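Side-chain contacts in putative epimerase (Burkholderia cenocepacia, PDB 4LW8), which probably acts as an NAD(P)-dependent sugar-nucleotide epimerase or dehydratase in making the O-antigen of bacterial outer-membrane lipopolysaccharide: residues E259-L264 / Y270-T275; Y197-L202 / E310-M315; R184-T189 / K287-S292; G28-Y33 / D229-Y234. All blocks are in the same frame, centred on the assembly; numbering follows the deposited sequence.

Contact 1 of 4, residues E259-L264 / Y270-T275; sequences EVLAML and YVIDVT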
# COMPACT_ATOMS: atom_id res chain seq x y z
N GLU A 259 -27.79 -8.35 -19.59
CA GLU A 259 -27.63 -9.77 -19.91
C GLU A 259 -27.96 -10.65 -18.70
O GLU A 259 -28.59 -11.70 -18.84
CB GLU A 259 -26.20 -10.08 -20.38
CG GLU A 259 -25.76 -9.42 -21.69
CD GLU A 259 -24.27 -9.64 -21.96
OE1 GLU A 259 -23.90 -10.74 -22.43
OE2 GLU A 259 -23.47 -8.72 -21.68
N VAL A 260 -27.54 -10.20 -17.52
CA VAL A 260 -27.78 -10.96 -16.30
C VAL A 260 -29.27 -10.97 -15.99
O VAL A 260 -29.85 -12.03 -15.71
CB VAL A 260 -26.99 -10.38 -15.10
CG1 VAL A 260 -27.34 -11.12 -13.82
CG2 VAL A 260 -25.49 -10.48 -15.36
N LEU A 261 -29.91 -9.81 -16.08
CA LEU A 261 -31.35 -9.71 -15.91
C LEU A 261 -32.08 -10.64 -16.88
O LEU A 261 -33.01 -11.33 -16.50
CB LEU A 261 -31.84 -8.27 -16.09
CG LEU A 261 -31.44 -7.30 -14.97
CD1 LEU A 261 -31.66 -5.83 -15.39
CD2 LEU A 261 -32.21 -7.65 -13.71
N ALA A 262 -31.64 -10.66 -18.14
CA ALA A 262 -32.30 -11.49 -19.14
C ALA A 262 -32.20 -12.98 -18.78
O ALA A 262 -33.15 -13.74 -18.99
CB ALA A 262 -31.72 -11.23 -20.51
N MET A 263 -31.05 -13.39 -18.23
CA MET A 263 -30.84 -14.78 -17.80
C MET A 263 -31.79 -15.16 -16.67
O MET A 263 -32.33 -16.27 -16.63
CB MET A 263 -29.40 -14.99 -17.34
CG MET A 263 -28.37 -15.07 -18.45
SD MET A 263 -26.68 -15.20 -17.80
CE MET A 263 -25.76 -15.10 -19.33
N LEU A 264 -31.95 -14.24 -15.72
CA LEU A 264 -32.78 -14.50 -14.56
C LEU A 264 -34.25 -14.48 -14.94
O LEU A 264 -35.04 -15.25 -14.40
CB LEU A 264 -32.48 -13.50 -13.45
CG LEU A 264 -31.13 -13.71 -12.74
CD1 LEU A 264 -30.74 -12.46 -11.95
CD2 LEU A 264 -31.20 -14.92 -11.81
N TYR A 270 -40.34 -14.50 -15.59
CA TYR A 270 -40.94 -13.17 -15.65
C TYR A 270 -39.84 -12.12 -15.70
O TYR A 270 -38.69 -12.39 -15.37
CB TYR A 270 -41.87 -12.93 -14.45
CG TYR A 270 -41.17 -12.51 -13.18
CD1 TYR A 270 -40.62 -13.46 -12.33
CD2 TYR A 270 -41.09 -11.17 -12.80
CE1 TYR A 270 -39.99 -13.10 -11.16
CE2 TYR A 270 -40.45 -10.79 -11.62
CZ TYR A 270 -39.91 -11.77 -10.80
OH TYR A 270 -39.27 -11.42 -9.63
N VAL A 271 -40.21 -10.90 -16.08
CA VAL A 271 -39.24 -9.83 -16.21
C VAL A 271 -39.42 -8.85 -15.06
O VAL A 271 -40.49 -8.26 -14.90
CB VAL A 271 -39.39 -9.10 -17.57
CG1 VAL A 271 -38.47 -7.90 -17.66
CG2 VAL A 271 -39.16 -10.08 -18.72
N ILE A 272 -38.40 -8.71 -14.23
CA ILE A 272 -38.52 -7.82 -13.09
C ILE A 272 -38.50 -6.37 -13.60
O ILE A 272 -37.85 -6.06 -14.60
CB ILE A 272 -37.41 -8.06 -12.05
CG1 ILE A 272 -37.81 -7.49 -10.69
CG2 ILE A 272 -36.06 -7.50 -12.51
CD1 ILE A 272 -36.92 -7.95 -9.55
N ASP A 273 -39.22 -5.49 -12.92
CA ASP A 273 -39.24 -4.10 -13.34
C ASP A 273 -38.04 -3.40 -12.70
O ASP A 273 -37.75 -3.60 -11.53
CB ASP A 273 -40.56 -3.42 -12.95
CG ASP A 273 -40.83 -2.15 -13.78
OD1 ASP A 273 -40.36 -2.10 -14.93
OD2 ASP A 273 -41.50 -1.22 -13.30
N VAL A 274 -37.32 -2.62 -13.50
CA VAL A 274 -36.10 -1.96 -13.04
C VAL A 274 -36.23 -0.43 -12.96
O VAL A 274 -36.72 0.21 -13.88
CB VAL A 274 -34.93 -2.30 -13.98
CG1 VAL A 274 -33.67 -1.54 -13.57
CG2 VAL A 274 -34.71 -3.81 -13.97
N THR A 275 -35.82 0.12 -11.82
CA THR A 275 -35.70 1.57 -11.60
C THR A 275 -34.23 1.95 -11.58
O THR A 275 -33.41 1.24 -10.99
CB THR A 275 -36.34 2.01 -10.26
OG1 THR A 275 -37.76 1.98 -10.37
CG2 THR A 275 -35.94 3.43 -9.90
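Leu261 reaches across from its helix and uses each of its two methyls for a different partner: CD1 meets Val274 CG2 at 3.9 Å, and Leu261 CD2 meets Ile272 CG2 at 4.0 Å. Both distances are ordinary van der Waals separations, and no polar atom of either segment takes part across the interface. The leucine and isoleucine side chains cross at about a right angle, whereas the leucine passes Val274 on a slant. With a chi1 of -71° putting Leu261 CG anti to its own carbonyl carbon, one methyl reaches each of two residues spaced two apart on the extended chain. On that chain Ile272, just before the strand, and Val274 within it both point toward the helix, and Asp273 between them lies beyond contact and forms a salt bridge with Arg212 instead. Further out, Ile272 N is hydrogen-bonded to Tyr206 OH, while Leu261 O accepts a bond from Ser265 OG within the helix. The pairing of Asp273 and Thr275 with strand 212-215 forms a two-stranded parallel sheet, and Leu215 and Ile213 of that neighbour touch Leu261 and Ile272. Helix 257-268 thus packs on this small sheet, with helix 198-207 against Val260, Leu264 and Ile272, and helix 308-321 against Val260, Met263 and Leu264.

Contact 2 of 4, residues Y197-L202 / E310-M315; sequences YLLPKL and ETLRWM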
# COMPACT_ATOMS: atom_id res chain seq x y z
N TYR A 197 -23.80 -8.13 -2.02
CA TYR A 197 -23.25 -8.17 -3.36
C TYR A 197 -24.37 -8.13 -4.40
O TYR A 197 -25.51 -8.54 -4.13
CB TYR A 197 -22.37 -9.42 -3.54
CG TYR A 197 -21.08 -9.38 -2.74
CD1 TYR A 197 -21.06 -9.78 -1.41
CD2 TYR A 197 -19.89 -8.99 -3.33
CE1 TYR A 197 -19.89 -9.76 -0.67
CE2 TYR A 197 -18.70 -8.97 -2.60
CZ TYR A 197 -18.71 -9.37 -1.27
OH TYR A 197 -17.55 -9.36 -0.54
N LEU A 198 -24.04 -7.64 -5.59
CA LEU A 198 -25.05 -7.37 -6.62
C LEU A 198 -25.81 -8.62 -7.12
O LEU A 198 -27.04 -8.65 -7.10
CB LEU A 198 -24.39 -6.66 -7.80
CG LEU A 198 -25.39 -6.23 -8.87
CD1 LEU A 198 -26.45 -5.35 -8.25
CD2 LEU A 198 -24.67 -5.51 -9.99
N LEU A 199 -25.10 -9.63 -7.58
CA LEU A 199 -25.78 -10.81 -8.14
C LEU A 199 -26.66 -11.54 -7.10
O LEU A 199 -27.79 -11.91 -7.42
CB LEU A 199 -24.76 -11.77 -8.79
CG LEU A 199 -24.62 -11.61 -10.32
CD1 LEU A 199 -24.40 -10.16 -10.73
CD2 LEU A 199 -23.50 -12.48 -10.89
N PRO A 200 -26.16 -11.74 -5.86
CA PRO A 200 -27.09 -12.30 -4.86
C PRO A 200 -28.32 -11.43 -4.59
O PRO A 200 -29.41 -11.95 -4.32
CB PRO A 200 -26.21 -12.42 -3.60
CG PRO A 200 -24.82 -12.67 -4.17
CD PRO A 200 -24.76 -11.77 -5.38
N LYS A 201 -28.17 -10.11 -4.70
CA LYS A 201 -29.31 -9.20 -4.55
C LYS A 201 -30.33 -9.46 -5.66
O LYS A 201 -31.53 -9.61 -5.39
CB LYS A 201 -28.82 -7.75 -4.59
CG LYS A 201 -29.89 -6.68 -4.33
CD LYS A 201 -29.37 -5.29 -4.74
CE LYS A 201 -30.44 -4.21 -4.63
NZ LYS A 201 -30.00 -2.88 -5.19
N LEU A 202 -29.85 -9.56 -6.90
CA LEU A 202 -30.70 -9.87 -8.05
C LEU A 202 -31.37 -11.22 -7.88
O LEU A 202 -32.58 -11.36 -8.08
CB LEU A 202 -29.88 -9.85 -9.34
CG LEU A 202 -29.75 -8.56 -10.14
CD1 LEU A 202 -29.53 -7.37 -9.24
CD2 LEU A 202 -28.60 -8.68 -11.13
N GLU A 310 -25.87 -21.14 -15.53
CA GLU A 310 -25.88 -22.30 -14.63
C GLU A 310 -25.63 -21.84 -13.18
O GLU A 310 -26.33 -22.25 -12.26
CB GLU A 310 -24.80 -23.30 -15.05
CG GLU A 310 -24.77 -24.55 -14.19
CD GLU A 310 -23.75 -25.58 -14.68
OE1 GLU A 310 -23.53 -25.67 -15.91
OE2 GLU A 310 -23.18 -26.30 -13.82
N THR A 311 -24.64 -20.99 -12.98
CA THR A 311 -24.37 -20.41 -11.67
C THR A 311 -25.62 -19.74 -11.09
O THR A 311 -25.97 -19.94 -9.92
CB THR A 311 -23.25 -19.36 -11.74
OG1 THR A 311 -22.06 -19.95 -12.28
CG2 THR A 311 -22.96 -18.76 -10.35
N LEU A 312 -26.29 -18.94 -11.91
CA LEU A 312 -27.45 -18.19 -11.44
C LEU A 312 -28.61 -19.13 -11.12
O LEU A 312 -29.34 -18.90 -10.16
CB LEU A 312 -27.86 -17.14 -12.48
CG LEU A 312 -26.90 -15.95 -12.66
CD1 LEU A 312 -27.25 -15.14 -13.91
CD2 LEU A 312 -26.91 -15.07 -11.43
N ARG A 313 -28.79 -20.18 -11.92
CA ARG A 313 -29.88 -21.13 -11.68
C ARG A 313 -29.62 -21.87 -10.37
O ARG A 313 -30.53 -22.09 -9.57
CB ARG A 313 -30.02 -22.12 -12.83
CG ARG A 313 -31.29 -22.98 -12.72
CD ARG A 313 -31.46 -23.92 -13.90
NE ARG A 313 -31.78 -23.22 -15.15
CZ ARG A 313 -33.00 -22.81 -15.50
NH1 ARG A 313 -34.03 -23.00 -14.69
NH2 ARG A 313 -33.18 -22.19 -16.66
N TRP A 314 -28.36 -22.24 -10.18
CA TRP A 314 -27.89 -22.86 -8.96
C TRP A 314 -28.29 -22.02 -7.74
O TRP A 314 -28.86 -22.54 -6.78
CB TRP A 314 -26.37 -23.02 -9.04
CG TRP A 314 -25.67 -23.52 -7.81
CD1 TRP A 314 -26.02 -24.60 -7.04
CD2 TRP A 314 -24.46 -23.01 -7.25
NE1 TRP A 314 -25.11 -24.77 -6.02
CE2 TRP A 314 -24.14 -23.80 -6.13
CE3 TRP A 314 -23.62 -21.94 -7.58
CZ2 TRP A 314 -23.02 -23.56 -5.34
CZ3 TRP A 314 -22.50 -21.70 -6.80
CH2 TRP A 314 -22.21 -22.50 -5.69
N MET A 315 -28.04 -20.71 -7.82
CA MET A 315 -28.35 -19.79 -6.73
C MET A 315 -29.87 -19.59 -6.53
O MET A 315 -30.35 -19.55 -5.40
CB MET A 315 -27.66 -18.43 -6.98
CG MET A 315 -26.12 -18.53 -6.98
SD MET A 315 -25.28 -17.07 -7.64
CE MET A 315 -25.76 -15.80 -6.47
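Met315 brings its terminal methyl against Pro200, CE standing 4.0 Å from the ring carbon CG and 4.1 Å from Pro200 CA, so the methyl rests on the proline ring and its CA. A bend at chi3 (63°), after an extended chi2, turns CE out of the line of the chain and onto the proline, the two side chains meeting at an oblique angle. This is the closer half of the contact. The other half is slacker: Leu199 CG and Leu312 CD2 are 4.3 Å apart, a looser but still substantial apolar contact. The backbones stay well apart, with the axes of the short helical segments 10.8 Å from each other and inclined at 56°, and Met315 spans that gap to reach backbone as well as side chain, its CE lying 4.4 Å from Leu199 C. All four touching residues are buried, and Thr189 of strand 180-189 lies against Leu199, Pro200 and Met315. The outward flanks of both helices are solvent-facing by contrast, and there Trp314, only partly exposed, makes a cation-pi contact with Arg228. Polar groups are satisfied away from the interface, Thr311 OG1 by Asp226 OD2 and Lys201 NZ by Ser214 O. Carbon-to-carbon contacts therefore carry the association, which implies cohesion by dispersion and burial of apolar surface, without the directional constraint that a polar bond would impose.

Contact 3 of 4, residues R184-T189 / K287-S292; sequences RPFNYT and KSLSGS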
# COMPACT_ATOMS: atom_id res chain seq x y z
N ARG A 184 -5.47 -12.60 -7.90
CA ARG A 184 -6.33 -11.42 -8.05
C ARG A 184 -7.66 -11.83 -8.68
O ARG A 184 -7.83 -11.72 -9.89
CB ARG A 184 -5.68 -10.33 -8.91
CG ARG A 184 -4.54 -9.60 -8.25
CD ARG A 184 -3.78 -8.74 -9.25
NE ARG A 184 -2.71 -7.99 -8.61
CZ ARG A 184 -1.78 -7.29 -9.27
NH1 ARG A 184 -1.80 -7.25 -10.59
NH2 ARG A 184 -0.84 -6.65 -8.59
N PRO A 185 -8.60 -12.32 -7.85
CA PRO A 185 -9.90 -12.74 -8.39
C PRO A 185 -10.69 -11.56 -8.91
O PRO A 185 -10.71 -10.49 -8.29
CB PRO A 185 -10.61 -13.36 -7.18
CG PRO A 185 -9.98 -12.66 -5.98
CD PRO A 185 -8.52 -12.53 -6.39
N PHE A 186 -11.34 -11.74 -10.05
CA PHE A 186 -12.35 -10.77 -10.47
C PHE A 186 -13.64 -11.11 -9.72
O PHE A 186 -13.60 -11.93 -8.81
CB PHE A 186 -12.52 -10.79 -11.99
CG PHE A 186 -11.43 -10.03 -12.71
CD1 PHE A 186 -10.10 -10.45 -12.64
CD2 PHE A 186 -11.72 -8.85 -13.40
CE1 PHE A 186 -9.09 -9.74 -13.26
CE2 PHE A 186 -10.70 -8.11 -14.04
CZ PHE A 186 -9.39 -8.56 -13.97
N ASN A 187 -14.76 -10.47 -10.07
CA ASN A 187 -16.03 -10.72 -9.37
C ASN A 187 -16.44 -12.17 -9.43
O ASN A 187 -16.40 -12.80 -10.49
CB ASN A 187 -17.17 -9.88 -9.97
CG ASN A 187 -16.76 -8.44 -10.17
OD1 ASN A 187 -16.80 -7.64 -9.24
ND2 ASN A 187 -16.31 -8.10 -11.38
N TYR A 188 -16.88 -12.71 -8.29
CA TYR A 188 -17.40 -14.06 -8.30
C TYR A 188 -18.49 -14.22 -7.27
O TYR A 188 -18.59 -13.43 -6.31
CB TYR A 188 -16.27 -15.09 -8.07
CG TYR A 188 -15.58 -15.03 -6.72
CD1 TYR A 188 -16.01 -15.82 -5.66
CD2 TYR A 188 -14.47 -14.21 -6.51
CE1 TYR A 188 -15.37 -15.80 -4.43
CE2 TYR A 188 -13.82 -14.17 -5.29
CZ TYR A 188 -14.27 -14.97 -4.24
OH TYR A 188 -13.63 -14.95 -3.03
N THR A 189 -19.32 -15.22 -7.48
CA THR A 189 -20.51 -15.37 -6.67
C THR A 189 -20.93 -16.83 -6.63
O THR A 189 -20.29 -17.68 -7.24
CB THR A 189 -21.66 -14.48 -7.19
OG1 THR A 189 -22.69 -14.41 -6.20
CG2 THR A 189 -22.24 -15.05 -8.49
N LYS A 287 -17.42 1.29 -19.59
CA LYS A 287 -18.51 0.43 -20.07
C LYS A 287 -18.21 -1.07 -20.02
O LYS A 287 -19.09 -1.87 -19.75
CB LYS A 287 -18.91 0.81 -21.49
CG LYS A 287 -19.90 1.96 -21.58
CD LYS A 287 -20.86 1.98 -20.39
CE LYS A 287 -21.58 3.33 -20.29
NZ LYS A 287 -22.52 3.38 -19.13
N SER A 288 -16.97 -1.44 -20.32
CA SER A 288 -16.58 -2.83 -20.27
C SER A 288 -15.18 -3.01 -19.71
O SER A 288 -14.23 -2.33 -20.10
CB SER A 288 -16.67 -3.47 -21.67
OG SER A 288 -16.46 -4.87 -21.60
N LEU A 289 -15.07 -3.97 -18.80
CA LEU A 289 -13.83 -4.31 -18.12
C LEU A 289 -13.86 -5.80 -17.79
O LEU A 289 -14.77 -6.28 -17.11
CB LEU A 289 -13.66 -3.45 -16.86
CG LEU A 289 -12.32 -3.41 -16.12
CD1 LEU A 289 -12.18 -2.11 -15.35
CD2 LEU A 289 -12.18 -4.59 -15.18
N SER A 290 -12.86 -6.53 -18.25
CA SER A 290 -12.81 -7.96 -17.95
C SER A 290 -11.36 -8.38 -17.78
O SER A 290 -10.45 -7.59 -18.04
CB SER A 290 -13.48 -8.77 -19.05
OG SER A 290 -12.87 -8.49 -20.30
N GLY A 291 -11.15 -9.62 -17.34
CA GLY A 291 -9.81 -10.08 -17.08
C GLY A 291 -9.32 -11.10 -18.08
O GLY A 291 -10.11 -11.82 -18.69
N SER A 292 -8.01 -11.16 -18.25
CA SER A 292 -7.36 -12.27 -18.94
C SER A 292 -6.76 -13.24 -17.94
O SER A 292 -5.98 -12.84 -17.07
CB SER A 292 -6.27 -11.76 -19.89
OG SER A 292 -5.39 -12.82 -20.26
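Leu289 is the first residue of 287-292 to reach Phe186, and it does so at the rim of the ring: its CD2 lies near the ring plane, 4.0 Å from Phe186 CE2. With CG anti to the backbone N (chi1 -168°), the leucine carries this methyl toward the phenylalanine although its CB sets off across the line between the segments. Ser290 follows with its side chain turned away, leaving its carbonyl carbon C 3.8 Å from Phe186 CE2, an oblique approach by backbone alone. Gly291 then passes over a ring face. Its CA is 3.9 Å from the ring centroid and 26° off the normal, the geometry of a CH-pi contact, displaced toward the rim so that the nearest single atom is Phe186 CZ at 3.5 Å. Having no side chain, the glycine lets the main chain come down onto the aromatic surface. Its amide is engaged elsewhere, Gly291 N bonding to Asp223 OD2. At Ser292 the chain leaves the ring, and its OG turns to Asp294 N. Phe186, at the break in strand 180-189, is still backbone-bonded to Val249, while Asn187 meets Ser225; Ala137, Asp223, Asn248 and Cys250 also touch the phenylalanine side chain. The packing is consistent with the extended epimerase/dehydratase fold, in which the C-terminal part, seen in relatives to bind the sugar, is attached to the Rossmann-type core; here strands 180-189 and 288-291 both pair in parallel with 221-226, and the ring bridges them.

Contact 4 of 4, residues G28-Y33 / D229-Y234; sequences GFTGRY and DVTAAY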
# COMPACT_ATOMS: atom_id res chain seq x y z
N GLY A 28 -16.13 -18.43 6.01
CA GLY A 28 -16.81 -17.45 5.17
C GLY A 28 -17.30 -18.10 3.89
O GLY A 28 -17.13 -19.31 3.67
N PHE A 29 -17.91 -17.29 3.03
CA PHE A 29 -18.45 -17.75 1.75
C PHE A 29 -17.43 -18.53 0.91
O PHE A 29 -17.66 -19.68 0.56
CB PHE A 29 -18.96 -16.55 0.96
CG PHE A 29 -19.23 -16.84 -0.49
CD1 PHE A 29 -20.20 -17.76 -0.86
CD2 PHE A 29 -18.55 -16.15 -1.49
CE1 PHE A 29 -20.46 -18.01 -2.19
CE2 PHE A 29 -18.80 -16.40 -2.81
CZ PHE A 29 -19.76 -17.33 -3.17
N THR A 30 -16.30 -17.91 0.60
CA THR A 30 -15.28 -18.54 -0.24
C THR A 30 -14.64 -19.74 0.46
O THR A 30 -14.41 -20.78 -0.15
CB THR A 30 -14.19 -17.52 -0.62
OG1 THR A 30 -14.80 -16.41 -1.29
CG2 THR A 30 -13.16 -18.16 -1.53
N GLY A 31 -14.40 -19.59 1.76
CA GLY A 31 -13.79 -20.64 2.56
C GLY A 31 -14.55 -21.95 2.53
O GLY A 31 -13.95 -23.02 2.50
N ARG A 32 -15.87 -21.89 2.52
CA ARG A 32 -16.68 -23.10 2.50
C ARG A 32 -16.39 -23.96 1.27
O ARG A 32 -16.31 -25.18 1.36
CB ARG A 32 -18.17 -22.76 2.56
CG ARG A 32 -19.06 -23.98 2.37
CD ARG A 32 -20.48 -23.74 2.82
NE ARG A 32 -21.20 -22.87 1.90
CZ ARG A 32 -22.50 -22.93 1.67
NH1 ARG A 32 -23.25 -23.85 2.27
NH2 ARG A 32 -23.07 -22.09 0.82
N TYR A 33 -16.27 -23.30 0.12
CA TYR A 33 -15.91 -23.97 -1.12
C TYR A 33 -14.41 -24.36 -1.18
O TYR A 33 -14.07 -25.39 -1.74
CB TYR A 33 -16.30 -23.08 -2.29
CG TYR A 33 -17.80 -22.92 -2.36
CD1 TYR A 33 -18.60 -23.89 -2.94
CD2 TYR A 33 -18.42 -21.81 -1.79
CE1 TYR A 33 -19.97 -23.75 -2.99
CE2 TYR A 33 -19.80 -21.66 -1.84
CZ TYR A 33 -20.56 -22.64 -2.43
OH TYR A 33 -21.93 -22.52 -2.47
N ASP A 229 -15.48 -22.48 -9.52
CA ASP A 229 -14.39 -22.35 -10.48
C ASP A 229 -13.20 -21.63 -9.87
O ASP A 229 -12.04 -21.97 -10.12
CB ASP A 229 -14.81 -21.59 -11.74
CG ASP A 229 -15.89 -22.30 -12.55
OD1 ASP A 229 -16.16 -23.49 -12.30
OD2 ASP A 229 -16.44 -21.66 -13.47
N VAL A 230 -13.48 -20.59 -9.08
CA VAL A 230 -12.42 -19.79 -8.50
C VAL A 230 -11.59 -20.63 -7.52
O VAL A 230 -10.36 -20.63 -7.55
CB VAL A 230 -12.98 -18.53 -7.80
CG1 VAL A 230 -11.92 -17.86 -6.91
CG2 VAL A 230 -13.57 -17.53 -8.83
N THR A 231 -12.26 -21.38 -6.66
CA THR A 231 -11.54 -22.18 -5.69
C THR A 231 -10.83 -23.36 -6.37
O THR A 231 -9.78 -23.80 -5.89
CB THR A 231 -12.48 -22.64 -4.55
OG1 THR A 231 -13.62 -23.31 -5.10
CG2 THR A 231 -12.97 -21.40 -3.76
N ALA A 232 -11.38 -23.88 -7.47
CA ALA A 232 -10.67 -24.91 -8.24
C ALA A 232 -9.34 -24.35 -8.77
O ALA A 232 -8.33 -25.04 -8.76
CB ALA A 232 -11.53 -25.44 -9.39
N ALA A 233 -9.36 -23.10 -9.22
CA ALA A 233 -8.15 -22.41 -9.66
C ALA A 233 -7.16 -22.19 -8.51
O ALA A 233 -5.96 -22.38 -8.67
CB ALA A 233 -8.51 -21.07 -10.31
N TYR A 234 -7.69 -21.80 -7.35
CA TYR A 234 -6.88 -21.62 -6.16
C TYR A 234 -6.14 -22.93 -5.82
O TYR A 234 -4.94 -22.93 -5.52
CB TYR A 234 -7.75 -21.19 -4.97
CG TYR A 234 -8.19 -19.72 -4.95
CD1 TYR A 234 -7.95 -18.89 -6.04
CD2 TYR A 234 -8.82 -19.18 -3.83
CE1 TYR A 234 -8.35 -17.55 -6.02
CE2 TYR A 234 -9.21 -17.84 -3.80
CZ TYR A 234 -8.97 -17.03 -4.91
OH TYR A 234 -9.36 -15.69 -4.91
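Thr231 has a chi1 of 54°, which sets CG2 anti to its own carbonyl carbon and facing helix 29-40, while OG1, between the backbone N and the carbonyl carbon, comes up to Tyr33 CB. Thr30 answers with a chi1 of -58°, which leaves its CG2 anti to the backbone N and directed at the opposing helix. The two methyls meet at 3.9 Å from CG2 to CG2, the two side chains running antiparallel past one another. Thr231 CG2 also lies 3.9 Å from the carbonyl oxygen Thr30 O, so one methyl touches both side chain and main chain. A turn further on, Tyr33 adds its CB, 3.9 Å from Thr231 OG1 and 4.0 Å from Thr231 CG2, while its ring leads away from the interface. The evidence is therefore of a single residue fitted against one turn of helix, with Thr231 and Tyr33 the closest backbone pair at 6.6 Å between CA atoms. The hydroxyls find partners elsewhere: Thr231 OG1 bonds to Val227 O one turn earlier in its own helix, Thr30 OG1 to Tyr188 OH, and Tyr33 OH to Val191 O. What crosses is consequently van der Waals packing, including two oxygens that sit against carbons without bonding across. Helix 29-40 follows the first strand of the Rossmann-type sheet, 20-24, and helix 227-240 follows strand 221-226; Met34 and Arg37 extend the seam between them, and strand 180-189 lies against both, through Tyr188 on Phe29 and Val230 and through Ala183 and Pro185 on Tyr234.

How the contacts relate
Along the chain the first segments open in the order contact 4, contact 3, contact 2, contact 1. Contacts 2, 3 and 4 interlock, their segments alternating in sequence, whereas contact 1 is local and lies between the two halves of both contact 2 and contact 3. Strand 180-189 is common to contacts 2, 3 and 4, carrying one side of contact 3 and packing against the other two. These three have centres about 16 Å from one another; contact 1 touches contact 2, about 12 Å away between centres, but is about 27 Å from contact 4. Together they tie the Rossmann-type core, through strand 180-189, to the C-terminal helices and, through contact 1, to the outlying two-stranded sheet.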